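Local coordinates for protein eukaryotic translation initiation factor 4 gamma 5 (Trypanosoma cruzi, PDB 6OZU) that probably scaffolds the assembly of a translation initiation complex, its all-helical MIF4G domain offering a likely docking surface for partner proteins such as the helicase eIF4A, at residues 92-95 with 96-99; 105-108 with 109-113; 147-150 with 151-154; 175-178 with 179-182; 222-225 with 226-230. One frame throughout, in Å; residues are numbered along the deposited sequence.

Contact 1: 92-95 with 96-99; sequences IRQC and QRTF
T98 straddles the carbonyl oxygen of Q94, one turn back along the helix. Its hydroxyl donates to that oxygen, OG1 lying 2.7 Å from Q94 O, and its amide N reaches the same Q94 O at 3.0 Å from the opposite face of the carbonyl plane. With chi1 at -61° the hydroxyl is folded beside T98's own amide, which is why two donors of a single residue converge on one acceptor. Q94 has a second link forward. Its side chain runs alongside that of R97, their amide and guanidinium planes 63° apart, and a water joins them, donating to Q94 OE1 at 3.2 Å and accepting from R97 NE at 2.8 Å within the guanidinium plane. At the next carbonyl, C95 O receives F99 N at 3.0 Å, while ring atom F99 CD2 approaches C95 O obliquely at 3.1 Å; T98 CG2 lies over one face of that ring. Further out, Q94 rests on F51 of helix 40-53, and F99 on L139 and L142 of helix 118-144. A threonine hydroxyl bonded four residues back is common in buried helices, while the packing of helix 82-112 against helices 40-53 and 118-144 is that of the HEAT-like MIF4G fold.

Contact 2: 105-108 with 109-113; sequences AQAQ and LEREI
In the last turns of helix 82-112, before I113 leaves helical backbone angles, R111 doubles back over A107 and Q108, a helical i to i+4 and i+3 contact made by a long polar side chain. CG of R111 sits beside its own backbone N, and a bend at chi3 (-53°) lays the guanidinium flat over the preceding turn. One face of the group covers A107 O, 3.5 Å from the plane and off-centre, together with Q108 CA. At the ends of the group NH1 packs 3.6 Å from A107 CB, and NH2 an equal 3.6 Å from Q108 CG. On another side of the helix Q106 and E110 run alongside each other, pointing the same way, with amide and carboxylate planes only 9° apart and Q106 NE2 3.4 Å from E110 OE2. Beneath these side chains the backbone ladder continues, R111 N meeting A107 O at 3.2 Å and E112 N meeting Q108 O at 2.8 Å. The charged ends have partners of their own: R111 forms a salt bridge with E104, while E110 and E112 bridge R125 and R124 of helix 118-144. Because a face of R111 covers the backbone, NH2 can still reach E104, and the carbonyl below probably adds a mild electrostatic attraction to the packing.

Contact 3: 147-150 with 151-154; sequences LVRE and KVVL
V148 overlaps the first turn of helix 150-162 with both of its methyl groups. CG2 touches V152 on two atoms, lying 3.6 Å from V152 CB and just as near its CG1, while CG1 reaches 3.9 Å to CG2 of V153. The chi1 of 73° sets CG1 in the crowded position between backbone N and carbonyl carbon, leaving CG2 to extend over V152; the fork of the valine thus spans two neighbouring side chains. R149 follows at the N-cap position. Its carbonyl oxygen accepts V152 N at 3.0 Å, but the donor stands 57° out of the carbonyl plane, as fits an i to i+3 bond in the first turn, and V153 N adds a weak bond. One residue later the ladder is regular, with L154 N 3.0 Å from E150 O. The aliphatic stem of R149 packs against K151, CB to CG at 3.9 Å, their like-charged ends not in contact. L142 and F143 of helix 118-144 also touch V148, and C95 of helix 82-112 meets it too. Apolar contact between V148, just before the N-cap, and V153, four residues after the cap, is the hydrophobic staple, a signature of helix starts, here after an interhelical loop of the MIF4G domain.

Contact 4: 175-178 with 179-182; sequences ELIH and FMNL
I177 O is gripped twice by N181, one turn further along helix 173-186. The backbone amide makes the regular helical bond, N181 N to I177 O at 3.2 Å, and the side-chain amide adds a shorter one, N181 ND2 to I177 O at 2.9 Å. The second is bent, at 131° about the hydrogen, and its donor stands 49° out of the carbonyl plane. A chi1 of -74° makes this possible by placing CG of N181 beside the residue's own backbone N, which folds the amide back along the helix. There ND2 also lies alongside the branch of I177, 3.5 Å from CG2. M180 CG passes close to L176 O, 3.1 Å away, and M180 CE ends 4.4 Å from I177 CG2; the hydrogen bond to L176 O comes from M180 N, at 3.0 Å. A bound glycerol, probably from the crystallisation liquor, lies close to N181 on this side of the helix. Other residues of these turns serve the core. The F179 ring reaches L157 and L161 of helix 150-162 and L205 of helix 194-208; L182 meets L157, F201 and I136, and H178 also touches I136. An asparagine folds back on the exposed face while F179, H178 and L182 pack inward against helices 118-144, 150-162 and 194-208, among others, as expected in an all-helical, HEAT-like MIF4G domain.

Contact 5: 222-225 with 226-230; sequences LNTV and ETIDN
Two torsions tie N223 to the next turn. T227, at a chi1 of -51°, sets its hydroxyl beside its own amide N, within bonding distance of N223 O; CG of N223 lies opposite its backbone N (chi1 -152°), carrying the amide forward to E226. The carbonyl of N223 is thereby held from opposite faces, by T227 OG1 at 2.8 Å and T227 N at 2.9 Å. The side-chain bond is looser: N223 ND2 donates to E226 OE2 over 3.3 Å, the oxygen lying in the asparagine amide plane while the donor comes from above the carboxylate plane. On another side of the helix, T224 and I228 stand one turn apart, CG1 of I228 passing 3.3 Å from T224 O and CD1 ending 4.4 Å from T224 CG2. V225 and D229 run side by side, V225 CG1 4.1 Å from D229 OD2, and the carboxylate goes on to a salt bridge with R202 of helix 194-208. L205 of that helix meets T224 and V225; L183 of helix 173-186 meets T224 and I228. Helix 215-235, last of the chain, thus packs T224, V225 and I228 into the HEAT-like MIF4G stack, with a threonine side-chain-to-backbone bond on its exposed face.

Contacts 1 and 2 share helix 82-112, with centres about 20 Å apart, and each leads to a different neighbour. Contact 1 joins contact 3: C95 SG lies 3.7 Å from V148 CG2, and F99 CD2 3.9 Å from V152 CG1, seating the start of helix 150-162 against the long helix. Contact 2 meets contact 4 through Q106 OE1 and E175 OE1, 2.9 Å apart, a close polar pair whose nature is not settled; sulfate, probably from the crystallisation liquor, lies near E110 and near E175. Contact 4 touches contact 5, F179 CZ to T224 CG2 at 4.2 Å. Contacts 2 and 5 lie furthest apart, centres about 32 Å distant. All five lie on helices of a single domain.

Contact 1: 92-95 with 96-99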
loop_
_atom_site.group_PDB
_atom_site.type_symbol
_atom_site.label_atom_id
_atom_site.label_comp_id
_atom_site.label_asym_id
_atom_site.label_seq_id
_atom_site.Cartn_x
_atom_site.Cartn_y
_atom_site.Cartn_z
ATOM N N ILE A 92 3.364 0.983 -11.683
ATOM C CA ILE A 92 4.589 0.260 -11.270
ATOM C C ILE A 92 5.675 1.248 -10.819
ATOM O O ILE A 92 6.162 1.134 -9.696
ATOM C CB ILE A 92 5.104 -0.710 -12.376
ATOM C CG1 ILE A 92 4.165 -1.925 -12.533
ATOM C CG2 ILE A 92 6.555 -1.153 -12.123
ATOM C CD1 ILE A 92 4.323 -2.711 -13.852
ATOM N N ARG A 93 5.995 2.228 -11.666
ATOM C CA ARG A 93 6.988 3.275 -11.407
ATOM C C ARG A 93 6.622 4.139 -10.197
ATOM O O ARG A 93 7.490 4.426 -9.370
ATOM C CB ARG A 93 7.223 4.159 -12.662
ATOM C CG ARG A 93 8.043 3.479 -13.738
ATOM C CD ARG A 93 8.425 4.403 -14.903
ATOM N NE ARG A 93 7.712 4.054 -16.139
ATOM C CZ ARG A 93 6.686 4.740 -16.641
ATOM N NH1 ARG A 93 6.267 5.859 -16.049
ATOM N NH2 ARG A 93 6.079 4.325 -17.747
ATOM N N GLN A 94 5.355 4.576 -10.103
ATOM C CA GLN A 94 4.917 5.412 -8.986
ATOM C C GLN A 94 4.879 4.631 -7.649
ATOM O O GLN A 94 5.121 5.247 -6.614
ATOM C CB GLN A 94 3.595 6.139 -9.294
ATOM C CG GLN A 94 3.324 7.408 -8.457
ATOM C CD GLN A 94 4.373 8.492 -8.519
ATOM O OE1 GLN A 94 4.844 8.985 -7.488
ATOM N NE2 GLN A 94 4.749 8.903 -9.714
ATOM N N CYS A 95 4.681 3.287 -7.679
ATOM C CA CYS A 95 4.729 2.399 -6.487
ATOM C C CYS A 95 6.168 2.330 -6.026
ATOM O O CYS A 95 6.453 2.386 -4.841
ATOM C CB CYS A 95 4.223 0.998 -6.820
ATOM S SG CYS A 95 2.431 0.817 -6.764
ATOM N N GLN A 96 7.073 2.166 -6.987
ATOM C CA GLN A 96 8.504 2.094 -6.747
ATOM C C GLN A 96 8.970 3.377 -6.067
ATOM O O GLN A 96 9.608 3.286 -5.025
ATOM C CB GLN A 96 9.259 1.822 -8.047
ATOM C CG GLN A 96 10.647 1.251 -7.849
ATOM C CD GLN A 96 11.350 1.332 -9.169
ATOM O OE1 GLN A 96 11.961 2.357 -9.505
ATOM N NE2 GLN A 96 11.208 0.280 -9.975
ATOM N N ARG A 97 8.542 4.556 -6.571
ATOM C CA ARG A 97 8.935 5.841 -6.023
ATOM C C ARG A 97 8.388 6.072 -4.617
ATOM O O ARG A 97 9.150 6.417 -3.716
ATOM C CB ARG A 97 8.598 6.990 -6.977
ATOM C CG ARG A 97 9.306 8.277 -6.575
ATOM C CD ARG A 97 8.821 9.499 -7.340
ATOM N NE ARG A 97 8.791 10.717 -6.518
ATOM C CZ ARG A 97 9.860 11.425 -6.158
ATOM N NH1 ARG A 97 9.721 12.516 -5.417
ATOM N NH2 ARG A 97 11.075 11.056 -6.551
ATOM N N THR A 98 7.086 5.841 -4.417
ATOM C CA THR A 98 6.402 5.960 -3.137
ATOM C C THR A 98 7.024 5.096 -2.024
ATOM O O THR A 98 7.182 5.582 -0.892
ATOM C CB THR A 98 4.926 5.582 -3.347
ATOM O OG1 THR A 98 4.363 6.488 -4.288
ATOM C CG2 THR A 98 4.100 5.593 -2.049
ATOM N N PHE A 99 7.303 3.804 -2.308
ATOM C CA PHE A 99 7.784 2.915 -1.248
ATOM C C PHE A 99 9.307 2.943 -1.130
ATOM O O PHE A 99 9.826 2.652 -0.046
ATOM C CB PHE A 99 7.175 1.494 -1.344
ATOM C CG PHE A 99 5.664 1.583 -1.288
ATOM C CD1 PHE A 99 5.020 2.120 -0.172
ATOM C CD2 PHE A 99 4.888 1.254 -2.399
ATOM C CE1 PHE A 99 3.631 2.288 -0.156
ATOM C CE2 PHE A 99 3.485 1.420 -2.374
ATOM C CZ PHE A 99 2.875 1.931 -1.255
HETATM O O HOH W 1 6.251 10.982 -5.468
#

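Contact 2: 105-108 with 109-113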
loop_
_atom_site.group_PDB
_atom_site.type_symbol
_atom_site.label_atom_id
_atom_site.label_comp_id
_atom_site.label_asym_id
_atom_site.label_seq_id
_atom_site.Cartn_x
_atom_site.Cartn_y
_atom_site.Cartn_z
ATOM N N ALA A 105 13.248 7.285 3.915
ATOM C CA ALA A 105 12.816 8.203 4.965
ATOM C C ALA A 105 13.050 7.554 6.339
ATOM O O ALA A 105 13.512 8.226 7.261
ATOM C CB ALA A 105 11.347 8.546 4.777
ATOM N N GLN A 106 12.775 6.234 6.445
ATOM C CA GLN A 106 12.988 5.386 7.618
ATOM C C GLN A 106 14.498 5.320 7.931
ATOM O O GLN A 106 14.890 5.531 9.086
ATOM C CB GLN A 106 12.422 3.973 7.351
ATOM C CG GLN A 106 12.474 3.018 8.534
ATOM C CD GLN A 106 11.544 3.439 9.656
ATOM O OE1 GLN A 106 10.330 3.649 9.460
ATOM N NE2 GLN A 106 12.098 3.572 10.862
ATOM N N ALA A 107 15.325 5.033 6.899
ATOM C CA ALA A 107 16.795 4.945 6.961
ATOM C C ALA A 107 17.418 6.269 7.397
ATOM O O ALA A 107 18.336 6.265 8.218
ATOM C CB ALA A 107 17.349 4.535 5.611
ATOM N N GLN A 108 16.904 7.399 6.854
ATOM C CA GLN A 108 17.332 8.751 7.175
ATOM C C GLN A 108 17.060 9.047 8.651
ATOM O O GLN A 108 17.992 9.434 9.352
ATOM C CB GLN A 108 16.621 9.763 6.272
ATOM C CG GLN A 108 17.553 10.721 5.554
ATOM C CD GLN A 108 16.908 11.424 4.376
ATOM O OE1 GLN A 108 15.729 11.208 4.040
ATOM N NE2 GLN A 108 17.678 12.285 3.713
ATOM N N LEU A 109 15.815 8.803 9.134
ATOM C CA LEU A 109 15.412 9.007 10.533
ATOM C C LEU A 109 16.376 8.343 11.501
ATOM O O LEU A 109 16.878 9.009 12.407
ATOM C CB LEU A 109 13.972 8.499 10.793
ATOM C CG LEU A 109 13.439 8.656 12.233
ATOM C CD1 LEU A 109 12.781 10.013 12.443
ATOM C CD2 LEU A 109 12.494 7.542 12.575
ATOM N N GLU A 110 16.645 7.048 11.295
ATOM C CA GLU A 110 17.527 6.268 12.154
ATOM C C GLU A 110 18.979 6.820 12.181
ATOM O O GLU A 110 19.580 6.847 13.254
ATOM C CB GLU A 110 17.441 4.769 11.809
ATOM C CG GLU A 110 16.061 4.151 12.070
ATOM C CD GLU A 110 15.361 4.394 13.408
ATOM O OE1 GLU A 110 16.055 4.521 14.443
ATOM O OE2 GLU A 110 14.107 4.442 13.421
ATOM N N ARG A 111 19.483 7.355 11.052
ATOM C CA ARG A 111 20.807 7.976 10.969
ATOM C C ARG A 111 20.805 9.336 11.691
ATOM O O ARG A 111 21.765 9.664 12.385
ATOM C CB ARG A 111 21.228 8.170 9.504
ATOM C CG ARG A 111 21.693 6.898 8.811
ATOM C CD ARG A 111 22.288 7.134 7.421
ATOM N NE ARG A 111 21.444 7.893 6.485
ATOM C CZ ARG A 111 20.683 7.354 5.534
ATOM N NH1 ARG A 111 20.586 6.030 5.417
ATOM N NH2 ARG A 111 19.969 8.131 4.727
ATOM N N GLU A 112 19.726 10.123 11.500
ATOM C CA GLU A 112 19.495 11.447 12.075
ATOM C C GLU A 112 19.378 11.416 13.624
ATOM O O GLU A 112 19.896 12.332 14.272
ATOM C CB GLU A 112 18.237 12.048 11.426
ATOM C CG GLU A 112 17.872 13.465 11.831
ATOM C CD GLU A 112 16.714 14.086 11.065
ATOM O OE1 GLU A 112 15.995 13.348 10.349
ATOM O OE2 GLU A 112 16.507 15.314 11.203
ATOM N N ILE A 113 18.726 10.372 14.208
ATOM C CA ILE A 113 18.525 10.258 15.660
ATOM C C ILE A 113 19.487 9.267 16.349
ATOM O O ILE A 113 19.261 8.913 17.512
ATOM C CB ILE A 113 17.029 9.944 16.020
ATOM C CG1 ILE A 113 16.583 8.540 15.512
ATOM C CG2 ILE A 113 16.097 11.074 15.540
ATOM C CD1 ILE A 113 15.295 8.018 15.990
#

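Contact 3: 147-150 with 151-154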
loop_
_atom_site.group_PDB
_atom_site.type_symbol
_atom_site.label_atom_id
_atom_site.label_comp_id
_atom_site.label_asym_id
_atom_site.label_seq_id
_atom_site.Cartn_x
_atom_site.Cartn_y
_atom_site.Cartn_z
ATOM N N LEU A 147 -3.469 -3.681 -7.233
ATOM C CA LEU A 147 -2.735 -2.599 -7.906
ATOM C C LEU A 147 -1.221 -2.563 -7.643
ATOM O O LEU A 147 -0.540 -1.742 -8.245
ATOM C CB LEU A 147 -3.365 -1.229 -7.548
ATOM C CG LEU A 147 -4.764 -0.987 -8.052
ATOM C CD1 LEU A 147 -5.302 0.305 -7.509
ATOM C CD2 LEU A 147 -4.809 -1.013 -9.586
ATOM N N VAL A 148 -0.705 -3.397 -6.745
ATOM C CA VAL A 148 0.715 -3.459 -6.417
ATOM C C VAL A 148 1.152 -4.917 -6.464
ATOM O O VAL A 148 0.386 -5.819 -6.071
ATOM C CB VAL A 148 1.081 -2.740 -5.086
ATOM C CG1 VAL A 148 0.612 -3.510 -3.854
ATOM C CG2 VAL A 148 2.569 -2.465 -5.005
ATOM N N ARG A 149 2.377 -5.143 -6.958
ATOM C CA ARG A 149 2.966 -6.472 -7.094
ATOM C C ARG A 149 3.249 -7.069 -5.721
ATOM O O ARG A 149 3.682 -6.354 -4.820
ATOM C CB ARG A 149 4.280 -6.397 -7.904
ATOM C CG ARG A 149 4.186 -5.761 -9.290
ATOM C CD ARG A 149 5.534 -5.208 -9.739
ATOM N NE ARG A 149 5.717 -5.379 -11.174
ATOM C CZ ARG A 149 6.805 -5.018 -11.848
ATOM N NH1 ARG A 149 7.824 -4.435 -11.220
ATOM N NH2 ARG A 149 6.879 -5.219 -13.157
ATOM N N GLU A 150 3.045 -8.386 -5.578
ATOM C CA GLU A 150 3.319 -9.163 -4.359
ATOM C C GLU A 150 4.780 -8.896 -3.903
ATOM O O GLU A 150 5.031 -8.766 -2.706
ATOM C CB GLU A 150 3.112 -10.659 -4.666
ATOM C CG GLU A 150 2.546 -11.500 -3.526
ATOM C CD GLU A 150 2.475 -13.000 -3.773
ATOM O OE1 GLU A 150 1.596 -13.434 -4.553
ATOM O OE2 GLU A 150 3.276 -13.748 -3.167
ATOM N N LYS A 151 5.711 -8.746 -4.876
ATOM C CA LYS A 151 7.147 -8.456 -4.696
ATOM C C LYS A 151 7.427 -7.118 -4.002
ATOM O O LYS A 151 8.423 -7.009 -3.291
ATOM C CB LYS A 151 7.933 -8.503 -6.028
ATOM C CG LYS A 151 7.193 -8.969 -7.289
ATOM C CD LYS A 151 7.910 -8.416 -8.524
ATOM C CE LYS A 151 7.745 -9.231 -9.785
ATOM N NZ LYS A 151 8.638 -10.425 -9.800
ATOM N N VAL A 152 6.578 -6.101 -4.231
ATOM C CA VAL A 152 6.705 -4.774 -3.599
ATOM C C VAL A 152 6.364 -4.890 -2.112
ATOM O O VAL A 152 7.100 -4.382 -1.260
ATOM C CB VAL A 152 5.843 -3.694 -4.312
ATOM C CG1 VAL A 152 5.889 -2.344 -3.576
ATOM C CG2 VAL A 152 6.285 -3.521 -5.768
ATOM N N VAL A 153 5.266 -5.602 -1.818
ATOM C CA VAL A 153 4.778 -5.885 -0.476
ATOM C C VAL A 153 5.867 -6.619 0.322
ATOM O O VAL A 153 6.206 -6.186 1.423
ATOM C CB VAL A 153 3.426 -6.648 -0.515
ATOM C CG1 VAL A 153 2.818 -6.785 0.896
ATOM C CG2 VAL A 153 2.449 -5.949 -1.457
ATOM N N LEU A 154 6.462 -7.661 -0.275
ATOM C CA LEU A 154 7.543 -8.450 0.306
ATOM C C LEU A 154 8.771 -7.596 0.641
ATOM O O LEU A 154 9.288 -7.732 1.753
ATOM C CB LEU A 154 7.923 -9.593 -0.640
ATOM C CG LEU A 154 9.100 -10.486 -0.223
ATOM C CD1 LEU A 154 8.771 -11.326 1.007
ATOM C CD2 LEU A 154 9.578 -11.319 -1.381
#

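Contact 4: 175-178 with 179-182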
loop_
_atom_site.group_PDB
_atom_site.type_symbol
_atom_site.label_atom_id
_atom_site.label_comp_id
_atom_site.label_asym_id
_atom_site.label_seq_id
_atom_site.Cartn_x
_atom_site.Cartn_y
_atom_site.Cartn_z
ATOM N N GLU A 175 7.390 -0.031 13.911
ATOM C CA GLU A 175 7.370 -0.934 12.761
ATOM C C GLU A 175 6.408 -2.085 12.961
ATOM O O GLU A 175 5.671 -2.402 12.028
ATOM C CB GLU A 175 8.780 -1.439 12.462
ATOM C CG GLU A 175 9.538 -0.542 11.507
ATOM C CD GLU A 175 9.695 0.895 11.947
ATOM O OE1 GLU A 175 9.140 1.780 11.258
ATOM O OE2 GLU A 175 10.340 1.133 12.996
ATOM N N LEU A 176 6.371 -2.671 14.185
ATOM C CA LEU A 176 5.443 -3.727 14.532
ATOM C C LEU A 176 4.001 -3.242 14.403
ATOM O O LEU A 176 3.162 -4.018 13.942
ATOM C CB LEU A 176 5.680 -4.195 15.973
ATOM C CG LEU A 176 6.649 -5.342 16.156
ATOM C CD1 LEU A 176 7.195 -5.360 17.575
ATOM C CD2 LEU A 176 5.990 -6.646 15.845
ATOM N N ILE A 177 3.705 -1.966 14.816
ATOM C CA ILE A 177 2.367 -1.359 14.736
ATOM C C ILE A 177 1.939 -1.187 13.271
ATOM O O ILE A 177 0.829 -1.582 12.932
ATOM C CB ILE A 177 2.214 -0.071 15.583
ATOM C CG1 ILE A 177 2.762 -0.283 17.012
ATOM C CG2 ILE A 177 0.739 0.376 15.627
ATOM C CD1 ILE A 177 3.110 0.962 17.778
ATOM N N HIS A 178 2.833 -0.684 12.387
ATOM C CA HIS A 178 2.546 -0.571 10.936
ATOM C C HIS A 178 2.177 -1.934 10.336
ATOM O O HIS A 178 1.202 -2.026 9.581
ATOM C CB HIS A 178 3.698 0.083 10.145
ATOM C CG HIS A 178 4.053 1.482 10.585
ATOM N ND1 HIS A 178 3.084 2.404 10.948
ATOM C CD2 HIS A 178 5.269 2.060 10.713
ATOM C CE1 HIS A 178 3.746 3.508 11.261
ATOM N NE2 HIS A 178 5.060 3.339 11.152
ATOM N N PHE A 179 2.890 -2.997 10.762
ATOM C CA PHE A 179 2.638 -4.370 10.352
ATOM C C PHE A 179 1.305 -4.911 10.830
ATOM O O PHE A 179 0.690 -5.646 10.064
ATOM C CB PHE A 179 3.781 -5.298 10.791
ATOM C CG PHE A 179 3.594 -6.738 10.381
ATOM C CD1 PHE A 179 3.790 -7.133 9.061
ATOM C CD2 PHE A 179 3.179 -7.689 11.300
ATOM C CE1 PHE A 179 3.594 -8.464 8.672
ATOM C CE2 PHE A 179 2.988 -9.021 10.911
ATOM C CZ PHE A 179 3.206 -9.401 9.605
ATOM N N MET A 180 0.863 -4.611 12.092
ATOM C CA MET A 180 -0.420 -5.135 12.590
ATOM C C MET A 180 -1.561 -4.529 11.811
ATOM O O MET A 180 -2.597 -5.163 11.590
ATOM C CB MET A 180 -0.693 -4.825 14.082
ATOM C CG MET A 180 0.468 -4.977 15.012
ATOM S SD MET A 180 0.058 -4.634 16.745
ATOM C CE MET A 180 -1.191 -3.435 16.554
ATOM N N ASN A 181 -1.398 -3.281 11.453
ATOM C CA ASN A 181 -2.437 -2.574 10.742
ATOM C C ASN A 181 -2.514 -3.062 9.301
ATOM O O ASN A 181 -3.616 -3.348 8.834
ATOM C CB ASN A 181 -2.273 -1.083 10.942
ATOM C CG ASN A 181 -2.701 -0.704 12.356
ATOM O OD1 ASN A 181 -3.872 -0.827 12.728
ATOM N ND2 ASN A 181 -1.751 -0.320 13.204
ATOM N N LEU A 182 -1.359 -3.363 8.701
ATOM C CA LEU A 182 -1.216 -3.977 7.370
ATOM C C LEU A 182 -1.869 -5.381 7.431
ATOM O O LEU A 182 -2.742 -5.696 6.614
ATOM C CB LEU A 182 0.278 -4.106 7.063
ATOM C CG LEU A 182 0.798 -4.039 5.622
ATOM C CD1 LEU A 182 1.538 -5.270 5.262
ATOM C CD2 LEU A 182 -0.266 -3.669 4.599
#

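Contact 5: 222-225 with 226-230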
loop_
_atom_site.group_PDB
_atom_site.type_symbol
_atom_site.label_atom_id
_atom_site.label_comp_id
_atom_site.label_asym_id
_atom_site.label_seq_id
_atom_site.Cartn_x
_atom_site.Cartn_y
_atom_site.Cartn_z
ATOM N N LEU A 222 5.049 -17.283 12.119
ATOM C CA LEU A 222 4.276 -18.516 12.244
ATOM C C LEU A 222 2.941 -18.315 12.917
ATOM O O LEU A 222 1.970 -18.925 12.485
ATOM C CB LEU A 222 5.067 -19.643 12.934
ATOM C CG LEU A 222 6.222 -20.232 12.115
ATOM C CD1 LEU A 222 7.025 -21.175 12.934
ATOM C CD2 LEU A 222 5.714 -20.958 10.892
ATOM N N ASN A 223 2.880 -17.489 13.992
ATOM C CA ASN A 223 1.623 -17.209 14.691
ATOM C C ASN A 223 0.674 -16.387 13.815
ATOM O O ASN A 223 -0.535 -16.630 13.853
ATOM C CB ASN A 223 1.840 -16.537 16.047
ATOM C CG ASN A 223 0.747 -16.818 17.044
ATOM O OD1 ASN A 223 0.404 -15.995 17.885
ATOM N ND2 ASN A 223 0.149 -17.977 16.945
ATOM N N THR A 224 1.233 -15.455 13.005
ATOM C CA THR A 224 0.489 -14.594 12.082
ATOM C C THR A 224 -0.170 -15.440 10.970
ATOM O O THR A 224 -1.390 -15.349 10.770
ATOM C CB THR A 224 1.372 -13.436 11.581
ATOM O OG1 THR A 224 1.757 -12.637 12.699
ATOM C CG2 THR A 224 0.668 -12.564 10.603
ATOM N N VAL A 225 0.625 -16.308 10.304
ATOM C CA VAL A 225 0.120 -17.234 9.276
ATOM C C VAL A 225 -0.950 -18.151 9.883
ATOM O O VAL A 225 -1.985 -18.362 9.271
ATOM C CB VAL A 225 1.274 -18.007 8.563
ATOM C CG1 VAL A 225 0.830 -19.292 7.866
ATOM C CG2 VAL A 225 2.077 -17.102 7.639
ATOM N N GLU A 226 -0.734 -18.617 11.109
ATOM C CA GLU A 226 -1.665 -19.472 11.844
ATOM C C GLU A 226 -3.010 -18.772 12.108
ATOM O O GLU A 226 -4.046 -19.380 11.899
ATOM C CB GLU A 226 -1.014 -19.925 13.146
ATOM C CG GLU A 226 -1.612 -21.171 13.767
ATOM C CD GLU A 226 -1.054 -21.568 15.119
ATOM O OE1 GLU A 226 -1.632 -22.492 15.734
ATOM O OE2 GLU A 226 -0.053 -20.967 15.570
ATOM N N THR A 227 -2.986 -17.492 12.558
ATOM C CA THR A 227 -4.176 -16.662 12.805
ATOM C C THR A 227 -4.907 -16.376 11.477
ATOM O O THR A 227 -6.144 -16.422 11.460
ATOM C CB THR A 227 -3.800 -15.382 13.548
ATOM O OG1 THR A 227 -3.026 -15.729 14.691
ATOM C CG2 THR A 227 -5.010 -14.581 13.961
ATOM N N ILE A 228 -4.154 -16.078 10.388
ATOM C CA ILE A 228 -4.696 -15.864 9.035
ATOM C C ILE A 228 -5.502 -17.116 8.644
ATOM O O ILE A 228 -6.616 -16.974 8.151
ATOM C CB ILE A 228 -3.579 -15.558 7.982
ATOM C CG1 ILE A 228 -3.056 -14.119 8.143
ATOM C CG2 ILE A 228 -4.076 -15.794 6.519
ATOM C CD1 ILE A 228 -1.851 -13.722 7.245
ATOM N N ASP A 229 -4.919 -18.325 8.854
ATOM C CA ASP A 229 -5.498 -19.639 8.559
ATOM C C ASP A 229 -6.772 -19.895 9.374
ATOM O O ASP A 229 -7.779 -20.322 8.818
ATOM C CB ASP A 229 -4.479 -20.748 8.870
ATOM C CG ASP A 229 -3.343 -20.922 7.884
ATOM O OD1 ASP A 229 -3.363 -20.251 6.829
ATOM O OD2 ASP A 229 -2.442 -21.746 8.163
ATOM N N ASN A 230 -6.714 -19.636 10.686
ATOM C CA ASN A 230 -7.837 -19.782 11.607
ATOM C C ASN A 230 -9.005 -18.915 11.142
ATOM O O ASN A 230 -10.133 -19.390 11.033
ATOM C CB ASN A 230 -7.427 -19.390 13.026
ATOM C CG ASN A 230 -6.527 -20.358 13.804
ATOM O OD1 ASN A 230 -6.105 -21.435 13.346
ATOM N ND2 ASN A 230 -6.197 -19.964 15.021
#